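Local coordinates for protein xyloglucan-specific endo-beta-1,4-glucanase GH12 (Aspergillus niveus, PDB 4NPR) that probably hydrolyses internal beta-1,4-glucosidic linkages of xyloglucan, with retention of the anomeric configuration, releasing xyloglucan oligosaccharides, at residues G37-Y42 against N66-N71; G54-T59 against T72-S77; I167-Y172 against Y182-Q187. One frame throughout, in Å; residues are numbered along the deposited sequence.

Contact 1 (G37-Y42 against N66-N71); sequences GNYILY and NTIVWN. With SO4 (sulfate ion), chain C.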
loop_
_atom_site.group_PDB
_atom_site.type_symbol
_atom_site.label_atom_id
_atom_site.label_comp_id
_atom_site.label_asym_id
_atom_site.label_seq_id
_atom_site.Cartn_x
_atom_site.Cartn_y
_atom_site.Cartn_z
ATOM N N GLY A 37 -12.255 14.630 1.499
ATOM C CA GLY A 37 -13.071 13.842 2.408
ATOM C C GLY A 37 -12.203 13.258 3.498
ATOM O O GLY A 37 -11.551 13.974 4.265
ATOM N N ASN A 38 -12.172 11.944 3.543
ATOM C CA ASN A 38 -11.414 11.275 4.574
ATOM C C ASN A 38 -10.072 10.792 4.148
ATOM O O ASN A 38 -9.486 10.007 4.852
ATOM C CB ASN A 38 -12.239 10.129 5.106
ATOM C CG ASN A 38 -13.485 10.620 5.740
ATOM O OD1 ASN A 38 -13.452 11.525 6.575
ATOM N ND2 ASN A 38 -14.602 10.069 5.327
ATOM N N TYR A 39 -9.560 11.305 3.039
ATOM C CA TYR A 39 -8.280 10.858 2.507
ATOM C C TYR A 39 -7.309 12.049 2.412
ATOM O O TYR A 39 -7.731 13.191 2.408
ATOM C CB TYR A 39 -8.469 10.169 1.139
ATOM C CG TYR A 39 -9.439 8.986 1.161
ATOM C CD1 TYR A 39 -9.015 7.721 1.587
ATOM C CD2 TYR A 39 -10.800 9.122 0.769
ATOM C CE1 TYR A 39 -9.871 6.627 1.615
ATOM C CE2 TYR A 39 -11.668 8.013 0.790
ATOM C CZ TYR A 39 -11.189 6.774 1.223
ATOM O OH TYR A 39 -11.997 5.658 1.274
ATOM N N ILE A 40 -6.014 11.761 2.460
ATOM C CA ILE A 40 -4.987 12.655 1.997
ATOM C C ILE A 40 -4.262 11.822 0.960
ATOM O O ILE A 40 -3.902 10.651 1.206
ATOM C CB ILE A 40 -4.024 13.066 3.113
ATOM C CG1 ILE A 40 -4.744 13.930 4.165
ATOM C CG2 ILE A 40 -2.872 13.904 2.568
ATOM C CD1 ILE A 40 -3.996 14.032 5.481
ATOM N N LEU A 41 -4.109 12.391 -0.223
ATOM C CA LEU A 41 -3.476 11.713 -1.322
ATOM C C LEU A 41 -2.096 12.298 -1.442
ATOM O O LEU A 41 -1.954 13.506 -1.498
ATOM C CB LEU A 41 -4.279 11.935 -2.600
ATOM C CG LEU A 41 -3.765 11.355 -3.909
ATOM C CD1 LEU A 41 -3.914 9.845 -3.942
ATOM C CD2 LEU A 41 -4.564 11.921 -5.075
ATOM N N TYR A 42 -1.091 11.444 -1.529
ATOM C CA TYR A 42 0.320 11.845 -1.433
ATOM C C TYR A 42 1.075 11.422 -2.661
ATOM O O TYR A 42 0.837 10.351 -3.163
ATOM C CB TYR A 42 1.011 11.118 -0.274
ATOM C CG TYR A 42 0.571 11.478 1.115
ATOM C CD1 TYR A 42 1.173 12.556 1.798
ATOM C CD2 TYR A 42 -0.415 10.723 1.788
ATOM C CE1 TYR A 42 0.806 12.878 3.098
ATOM C CE2 TYR A 42 -0.796 11.047 3.099
ATOM C CZ TYR A 42 -0.172 12.115 3.743
ATOM O OH TYR A 42 -0.501 12.475 5.017
ATOM N N ASN A 66 -17.476 7.944 0.001
ATOM C CA ASN A 66 -16.120 7.612 0.469
ATOM C C ASN A 66 -15.227 6.947 -0.579
ATOM O O ASN A 66 -14.264 6.303 -0.220
ATOM C CB ASN A 66 -16.147 6.785 1.752
ATOM C CG ASN A 66 -14.953 7.109 2.662
ATOM O OD1 ASN A 66 -14.544 8.288 2.798
ATOM N ND2 ASN A 66 -14.372 6.074 3.268
ATOM N N THR A 67 -15.521 7.179 -1.861
ATOM C CA THR A 67 -14.772 6.621 -2.997
ATOM C C THR A 67 -13.917 7.646 -3.741
ATOM O O THR A 67 -14.429 8.623 -4.271
ATOM C CB THR A 67 -15.773 6.027 -3.999
ATOM O OG1 THR A 67 -16.552 5.050 -3.318
ATOM C CG2 THR A 67 -15.079 5.381 -5.184
ATOM N N ILE A 68 -12.616 7.401 -3.804
ATOM C CA ILE A 68 -11.680 8.342 -4.430
ATOM C C ILE A 68 -11.204 7.760 -5.765
ATOM O O ILE A 68 -11.076 6.533 -5.886
ATOM C CB ILE A 68 -10.504 8.716 -3.508
ATOM C CG1 ILE A 68 -9.574 9.743 -4.182
ATOM C CG2 ILE A 68 -9.674 7.502 -3.094
ATOM C CD1 ILE A 68 -8.662 10.483 -3.209
ATOM N N VAL A 69 -11.050 8.638 -6.766
ATOM C CA VAL A 69 -10.574 8.313 -8.111
ATOM C C VAL A 69 -9.328 9.169 -8.338
ATOM O O VAL A 69 -9.364 10.389 -8.171
ATOM C CB VAL A 69 -11.687 8.643 -9.173
ATOM C CG1 VAL A 69 -11.265 8.320 -10.616
ATOM C CG2 VAL A 69 -13.003 7.924 -8.793
ATOM N N TRP A 70 -8.209 8.532 -8.653
ATOM C CA TRP A 70 -6.956 9.258 -8.836
ATOM C C TRP A 70 -6.014 8.487 -9.712
ATOM O O TRP A 70 -6.325 7.345 -10.104
ATOM C CB TRP A 70 -6.262 9.533 -7.499
ATOM C CG TRP A 70 -5.844 8.304 -6.676
ATOM C CD1 TRP A 70 -6.649 7.519 -5.884
ATOM C CD2 TRP A 70 -4.509 7.776 -6.521
ATOM N NE1 TRP A 70 -5.894 6.538 -5.251
ATOM C CE2 TRP A 70 -4.583 6.683 -5.627
ATOM C CE3 TRP A 70 -3.268 8.125 -7.043
ATOM C CZ2 TRP A 70 -3.457 5.948 -5.262
ATOM C CZ3 TRP A 70 -2.163 7.396 -6.683
ATOM C CH2 TRP A 70 -2.256 6.323 -5.812
ATOM N N ASN A 71 -4.862 9.110 -9.994
ATOM C CA ASN A 71 -3.772 8.437 -10.671
ATOM C C ASN A 71 -2.403 9.031 -10.410
ATOM O O ASN A 71 -2.251 10.140 -9.868
ATOM C CB ASN A 71 -4.009 8.406 -12.184
ATOM C CG ASN A 71 -3.753 9.745 -12.852
ATOM O OD1 ASN A 71 -2.650 10.323 -12.755
ATOM N ND2 ASN A 71 -4.774 10.244 -13.565
HETATM S S SO4 C . -17.579 1.555 -2.912
HETATM O O1 SO4 C . -17.206 0.136 -3.145
HETATM O O2 SO4 C . -16.405 2.380 -3.304
HETATM O O3 SO4 C . -18.757 1.872 -3.770
HETATM O O4 SO4 C . -17.926 1.794 -1.473
#

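Contact 2 (G54-T59 against T72-S77); sequences GSQCTT and TKWSWS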
loop_
_atom_site.group_PDB
_atom_site.type_symbol
_atom_site.label_atom_id
_atom_site.label_comp_id
_atom_site.label_asym_id
_atom_site.label_seq_id
_atom_site.Cartn_x
_atom_site.Cartn_y
_atom_site.Cartn_z
ATOM N N GLY A 54 14.497 10.372 -13.552
ATOM C CA GLY A 54 13.039 10.166 -13.513
ATOM C C GLY A 54 12.239 11.239 -12.785
ATOM O O GLY A 54 12.787 12.163 -12.197
ATOM N N SER A 55 10.921 11.116 -12.817
ATOM C CA SER A 55 10.078 11.973 -12.007
ATOM C C SER A 55 8.709 11.333 -11.905
ATOM O O SER A 55 8.497 10.247 -12.445
ATOM C CB SER A 55 10.013 13.404 -12.562
ATOM O OG SER A 55 9.483 13.486 -13.892
ATOM N N GLN A 56 7.794 11.976 -11.195
ATOM C CA GLN A 56 6.483 11.409 -10.975
ATOM C C GLN A 56 5.521 12.467 -10.506
ATOM O O GLN A 56 5.864 13.208 -9.610
ATOM C CB GLN A 56 6.567 10.318 -9.903
ATOM C CG GLN A 56 5.241 9.804 -9.349
ATOM C CD GLN A 56 5.455 8.545 -8.559
ATOM O OE1 GLN A 56 6.604 8.091 -8.398
ATOM N NE2 GLN A 56 4.355 7.950 -8.056
ATOM N N CYS A 57 4.320 12.462 -11.110
ATOM C CA CYS A 57 3.194 13.355 -10.787
ATOM C C CYS A 57 1.943 12.565 -10.464
ATOM O O CYS A 57 1.606 11.575 -11.118
ATOM C CB CYS A 57 2.860 14.280 -11.963
ATOM S SG CYS A 57 4.282 15.247 -12.530
ATOM N N THR A 58 1.236 13.033 -9.454
ATOM C CA THR A 58 0.051 12.365 -8.949
ATOM C C THR A 58 -1.152 13.262 -9.199
ATOM O O THR A 58 -1.065 14.483 -9.085
ATOM C CB THR A 58 0.269 12.049 -7.457
ATOM O OG1 THR A 58 1.184 10.971 -7.360
ATOM C CG2 THR A 58 -0.992 11.632 -6.754
ATOM N N THR A 59 -2.294 12.677 -9.546
ATOM C CA THR A 59 -3.496 13.499 -9.834
ATOM C C THR A 59 -4.725 13.006 -9.118
ATOM O O THR A 59 -5.126 11.884 -9.252
ATOM C CB THR A 59 -3.807 13.529 -11.352
ATOM O OG1 THR A 59 -2.680 14.060 -12.070
ATOM C CG2 THR A 59 -5.096 14.373 -11.670
ATOM N N THR A 72 -1.401 8.288 -10.838
ATOM C CA THR A 72 -0.078 8.806 -10.850
ATOM C C THR A 72 0.688 8.334 -12.097
ATOM O O THR A 72 0.434 7.250 -12.614
ATOM C CB THR A 72 0.627 8.410 -9.543
ATOM O OG1 THR A 72 1.885 9.080 -9.472
ATOM C CG2 THR A 72 0.868 6.937 -9.468
ATOM N N LYS A 73 1.646 9.148 -12.531
ATOM C CA LYS A 73 2.391 8.923 -13.738
ATOM C C LYS A 73 3.828 9.098 -13.434
ATOM O O LYS A 73 4.189 10.014 -12.702
ATOM C CB LYS A 73 1.989 9.960 -14.766
ATOM C CG LYS A 73 0.519 9.832 -15.114
ATOM C CD LYS A 73 -0.006 10.837 -16.118
ATOM C CE LYS A 73 -1.385 10.364 -16.576
ATOM N NZ LYS A 73 -2.336 11.503 -16.681
ATOM N N TRP A 74 4.672 8.255 -14.015
ATOM C CA TRP A 74 6.054 8.250 -13.618
ATOM C C TRP A 74 6.983 7.590 -14.596
ATOM O O TRP A 74 6.579 6.756 -15.384
ATOM C CB TRP A 74 6.228 7.596 -12.211
ATOM C CG TRP A 74 5.749 6.148 -12.044
ATOM C CD1 TRP A 74 4.534 5.738 -11.556
ATOM C CD2 TRP A 74 6.481 4.944 -12.336
ATOM N NE1 TRP A 74 4.456 4.364 -11.540
ATOM C CE2 TRP A 74 5.633 3.849 -12.021
ATOM C CE3 TRP A 74 7.757 4.687 -12.812
ATOM C CZ2 TRP A 74 6.033 2.528 -12.156
ATOM C CZ3 TRP A 74 8.156 3.345 -12.970
ATOM C CH2 TRP A 74 7.288 2.288 -12.644
ATOM N N SER A 75 8.245 8.004 -14.534
ATOM C CA SER A 75 9.334 7.255 -15.097
ATOM C C SER A 75 10.460 7.336 -14.092
ATOM O O SER A 75 10.711 8.407 -13.544
ATOM C CB SER A 75 9.821 7.888 -16.391
ATOM O OG SER A 75 8.781 7.951 -17.348
ATOM N N TRP A 76 11.132 6.201 -13.874
ATOM C CA TRP A 76 12.275 6.076 -12.962
ATOM C C TRP A 76 13.298 5.118 -13.540
ATOM O O TRP A 76 12.955 4.116 -14.196
ATOM C CB TRP A 76 11.834 5.526 -11.605
ATOM C CG TRP A 76 10.956 6.405 -10.816
ATOM C CD1 TRP A 76 9.690 6.166 -10.473
ATOM C CD2 TRP A 76 11.299 7.664 -10.261
ATOM N NE1 TRP A 76 9.186 7.205 -9.740
ATOM C CE2 TRP A 76 10.169 8.141 -9.584
ATOM C CE3 TRP A 76 12.452 8.433 -10.271
ATOM C CZ2 TRP A 76 10.147 9.362 -8.920
ATOM C CZ3 TRP A 76 12.442 9.671 -9.602
ATOM C CH2 TRP A 76 11.291 10.120 -8.940
ATOM N N SER A 77 14.563 5.413 -13.298
ATOM C CA SER A 77 15.577 4.424 -13.609
ATOM C C SER A 77 16.728 4.524 -12.644
ATOM O O SER A 77 16.797 5.493 -11.861
ATOM C CB SER A 77 16.029 4.492 -15.038
ATOM O OG SER A 77 16.725 5.680 -15.247
#

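Contact 3 (I167-Y172 against Y182-Q187); sequences IKFNLY and YSFVAQ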
loop_
_atom_site.group_PDB
_atom_site.type_symbol
_atom_site.label_atom_id
_atom_site.label_comp_id
_atom_site.label_asym_id
_atom_site.label_seq_id
_atom_site.Cartn_x
_atom_site.Cartn_y
_atom_site.Cartn_z
ATOM N N ILE A 167 -8.241 -14.880 -1.541
ATOM C CA ILE A 167 -7.085 -14.813 -2.450
ATOM C C ILE A 167 -5.940 -15.577 -1.818
ATOM O O ILE A 167 -5.695 -15.430 -0.631
ATOM C CB ILE A 167 -6.586 -13.338 -2.594
ATOM C CG1 ILE A 167 -7.622 -12.458 -3.285
ATOM C CG2 ILE A 167 -5.247 -13.258 -3.331
ATOM C CD1 ILE A 167 -7.271 -10.990 -3.231
ATOM N N LYS A 168 -5.230 -16.362 -2.621
ATOM C CA LYS A 168 -4.035 -17.086 -2.169
ATOM C C LYS A 168 -2.815 -16.166 -2.197
ATOM O O LYS A 168 -2.542 -15.493 -3.179
ATOM C CB LYS A 168 -3.788 -18.299 -3.024
ATOM C CG LYS A 168 -3.070 -19.469 -2.310
ATOM C CD LYS A 168 -3.687 -20.825 -2.744
ATOM C CE LYS A 168 -2.673 -21.987 -2.778
ATOM N NZ LYS A 168 -1.888 -22.129 -1.516
ATOM N N PHE A 169 -2.119 -16.129 -1.075
ATOM C CA PHE A 169 -0.988 -15.250 -0.851
ATOM C C PHE A 169 0.281 -16.041 -0.585
ATOM O O PHE A 169 0.235 -17.084 0.056
ATOM C CB PHE A 169 -1.299 -14.377 0.364
ATOM C CG PHE A 169 -2.254 -13.258 0.066
ATOM C CD1 PHE A 169 -1.831 -12.142 -0.633
ATOM C CD2 PHE A 169 -3.546 -13.324 0.455
ATOM C CE1 PHE A 169 -2.704 -11.119 -0.938
ATOM C CE2 PHE A 169 -4.413 -12.312 0.159
ATOM C CZ PHE A 169 -3.994 -11.201 -0.524
ATOM N N ASN A 170 1.407 -15.548 -1.085
ATOM C CA ASN A 170 2.689 -15.861 -0.491
ATOM C C ASN A 170 2.924 -14.845 0.641
ATOM O O ASN A 170 2.842 -13.648 0.415
ATOM C CB ASN A 170 3.805 -15.703 -1.476
ATOM C CG ASN A 170 3.810 -16.766 -2.542
ATOM O OD1 ASN A 170 3.401 -17.894 -2.351
ATOM N ND2 ASN A 170 4.297 -16.383 -3.697
ATOM N N LEU A 171 3.276 -15.314 1.830
ATOM C CA LEU A 171 3.513 -14.431 2.969
ATOM C C LEU A 171 4.998 -14.313 3.301
ATOM O O LEU A 171 5.655 -15.303 3.502
ATOM C CB LEU A 171 2.759 -14.927 4.209
ATOM C CG LEU A 171 3.018 -14.064 5.475
ATOM C CD1 LEU A 171 2.660 -12.612 5.192
ATOM C CD2 LEU A 171 2.259 -14.550 6.712
ATOM N N TYR A 172 5.462 -13.075 3.455
ATOM C CA TYR A 172 6.824 -12.749 3.763
ATOM C C TYR A 172 6.939 -11.988 5.065
ATOM O O TYR A 172 6.056 -11.218 5.427
ATOM C CB TYR A 172 7.374 -11.885 2.638
ATOM C CG TYR A 172 7.328 -12.609 1.344
ATOM C CD1 TYR A 172 8.364 -13.446 0.978
ATOM C CD2 TYR A 172 6.233 -12.518 0.534
ATOM C CE1 TYR A 172 8.329 -14.170 -0.190
ATOM C CE2 TYR A 172 6.159 -13.237 -0.634
ATOM C CZ TYR A 172 7.212 -14.065 -1.019
ATOM O OH TYR A 172 7.124 -14.819 -2.222
ATOM N N TYR A 182 5.255 -7.678 7.678
ATOM C CA TYR A 182 4.579 -8.798 7.043
ATOM C C TYR A 182 4.032 -8.346 5.709
ATOM O O TYR A 182 3.337 -7.350 5.654
ATOM C CB TYR A 182 3.412 -9.242 7.867
ATOM C CG TYR A 182 3.781 -10.001 9.135
ATOM C CD1 TYR A 182 4.221 -11.337 9.076
ATOM C CD2 TYR A 182 3.659 -9.408 10.376
ATOM C CE1 TYR A 182 4.594 -12.023 10.220
ATOM C CE2 TYR A 182 3.987 -10.106 11.533
ATOM C CZ TYR A 182 4.467 -11.398 11.443
ATOM O OH TYR A 182 4.800 -12.048 12.588
ATOM N N SER A 183 4.342 -9.097 4.637
ATOM C CA SER A 183 3.867 -8.793 3.291
ATOM C C SER A 183 3.124 -9.962 2.663
ATOM O O SER A 183 3.689 -11.031 2.490
ATOM C CB SER A 183 5.024 -8.398 2.382
ATOM O OG SER A 183 5.526 -7.136 2.741
ATOM N N PHE A 184 1.849 -9.721 2.330
ATOM C CA PHE A 184 1.011 -10.705 1.688
ATOM C C PHE A 184 1.099 -10.373 0.217
ATOM O O PHE A 184 0.721 -9.293 -0.201
ATOM C CB PHE A 184 -0.438 -10.589 2.159
ATOM C CG PHE A 184 -0.640 -10.951 3.600
ATOM C CD1 PHE A 184 -0.313 -10.068 4.600
ATOM C CD2 PHE A 184 -1.185 -12.175 3.952
ATOM C CE1 PHE A 184 -0.498 -10.407 5.920
ATOM C CE2 PHE A 184 -1.379 -12.521 5.267
ATOM C CZ PHE A 184 -1.031 -11.633 6.248
ATOM N N VAL A 185 1.625 -11.287 -0.566
ATOM C CA VAL A 185 1.820 -11.037 -1.970
ATOM C C VAL A 185 0.957 -12.006 -2.753
ATOM O O VAL A 185 1.175 -13.247 -2.698
ATOM C CB VAL A 185 3.283 -11.245 -2.365
ATOM C CG1 VAL A 185 3.435 -11.027 -3.874
ATOM C CG2 VAL A 185 4.208 -10.314 -1.561
ATOM N N ALA A 186 -0.038 -11.462 -3.454
ATOM C CA ALA A 186 -0.994 -12.317 -4.139
ATOM C C ALA A 186 -0.298 -13.115 -5.238
ATOM O O ALA A 186 0.551 -12.583 -5.955
ATOM C CB ALA A 186 -2.128 -11.505 -4.704
ATOM N N GLN A 187 -0.618 -14.398 -5.328
ATOM C CA GLN A 187 -0.039 -15.286 -6.346
ATOM C C GLN A 187 -0.444 -14.945 -7.803
ATOM O O GLN A 187 0.321 -15.213 -8.716
ATOM C CB GLN A 187 -0.398 -16.747 -6.021
ATOM C CG GLN A 187 0.214 -17.173 -4.710
ATOM C CD GLN A 187 0.129 -18.663 -4.396
ATOM O OE1 GLN A 187 -0.761 -19.407 -4.842
ATOM N NE2 GLN A 187 1.056 -19.093 -3.567
#

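Contact 1 (G37-Y42 against N66-N71)
Two first torsions bring Leu41 and Trp70 together: Leu41 extends CG anti to its N (chi1 177°), while Trp70 carries its indole between N and the carbonyl carbon (chi1 62°). The methyl CD1 of Leu41 therefore comes down over the indole face, 3.6 Å from the centroid of the five-membered ring of Trp70, a CH-pi contact. Its sister methyl, Leu41 CD2, touches the stem of the same residue at Trp70 CB, 3.8 Å away.

Two residues earlier, Tyr39 reaches across with its whole phenol. Ile68 CG2 sits over the centre of one ring face, 4.3 Å above the Tyr39 plane, and the hydroxyl at the far end, Tyr39 OH, donates to the backbone O of Asn66 at 2.8 Å, approaching in the carbonyl plane. Since Tyr39 OH is also bonded to Val240 N, two partners grip this buried oxygen and fix where the ring ends.

Next to Tyr39, Asn38 ND2 donates to Asn66 OD1 (3.1 Å, 162° at the hydrogen); the two amides are steeply turned against each other, and the donor stands above the acceptor's carbonyl plane. Thr67, whose CB points away from strand 39-42, bonds through OG1 to O2 of a sulfate at 2.7 Å, an ion also held by Ser239.

The contact is face-to-face packing between two sheets: strand 39-42 runs between strands 33-36 and 87-97, and strand 67-77 between 53-64 and 231-240.

Contact 2 (G54-T59 against T72-S77)
Strands 54-59 and 72-77 run antiparallel, 162° between their directions, with Ser55 opposite Ser75 and Cys57 opposite Lys73 as the hydrogen-bonded pairs, joined by two N-H...O bonds each.

Gln56 is the centre of the side-chain arrangement. With chi1 at 168° its chain sets out on the side remote from the backbone N and stays extended, carrying the amide out between Trp76 and Thr72. Trp76 NE1 donates to Gln56 OE1 at 3.0 Å; the acceptor lies in the indole plane, although the donor is tilted out of the amide's carbonyl plane. Gln56 OE1 also bonds Ser85 OG, and at the other end of the amide Gln56 NE2 donates to Thr72 OG1 at 3.1 Å. Both ends are thus tied, which fixes the amide's flip. Thr72 OG1 lies 2.9 Å from Thr58 OG1, itself hydrogen-bonded to Asn43 OD1.

Trp74 runs side by side with Gln56, Trp74 CB lying 3.6 Å from Gln56 CB. Its ring then leads off to bond Tyr112 through NE1. The indole of Trp76 instead leans back across the neighbouring strand, one face over Ser55 CA, 3.8 Å from Trp76 CH2. The opposite face of the sheet carries Cys57, in a disulfide with Cys28, and Lys73.

Here a long beta hairpin turns its Gln56, Trp74 and Trp76 side toward Pro225 of the second sheet, the layered build of the GH12 beta-jelly roll.

Contact 3 (I167-Y172 against Y182-Q187)
Phe184 presents its ring edge to the face of Phe169, a T-shaped pair with centroids 5.7 Å apart and planes at 86°, on the face of a beta hairpin (strands 167-176 and 179-186) that meets helix 198-207. The same phenylalanine also meets Phe169 with its stem, Phe184 CB lying 4.0 Å from the centroid of the Phe169 ring. Leu171, pointing to this side too, sends CD1 to a position directly over the centre of the Phe184 ring, 3.8 Å from its centroid; a first torsion of 178° swings CG across from N and brings the methyl toward the partner strand. Phe200 of helix 198-207 joins the cluster, edge-to-face with Phe184, and Tyr203 of that helix touches both Leu171 and Phe184.

The reverse side of the hairpin carries Asn170, Tyr172, Ser183 and Val185. Tyr172 crosses Val185 and its ring atom CE2 touches Val185 CG2 at 3.6 Å, with Ser183 O near the ring edge. Further along, Gln187 and Asn170 cross at about a right angle, and Gln187 NE2 donates to Asn170 OD1 at 2.9 Å. That acceptor lies in the plane of the Gln187 amide, but the donor stands above the Asn170 carbonyl plane. Lys168 rests the methylene CG on Gln187 OE1, 3.4 Å away.

Paired backbone bonds join Asn170 to Val185 and Tyr172 to Ser183; beyond them, where strand 179-186 has ended, Gln187 N still donates to Lys168 O, 3.1 Å away and nearly straight at 175°.

How the contacts relate
Contacts 1 and 2 share strand 67-77, whose first half packs against strand 39-42 of the other sheet and whose second half pairs with strand 53-64. Their centres are 18 Å apart, yet they touch: Asn71 O lies 2.6 Å from Thr59 N, a probable hydrogen bond, and Leu41 CD2 packs on Thr58 CG2. Contact 3 stands apart, its nearest atoms about 17 Å from contact 1 and about 16 Å from contact 2. Strands 39-42 and 167-176 belong to the same mixed sheet, but contacts 1 and 3 lie on opposite sides of the chain's centre, about 25 Å apart between centres. The sulfate at contact 1 probably came from the crystallisation liquor.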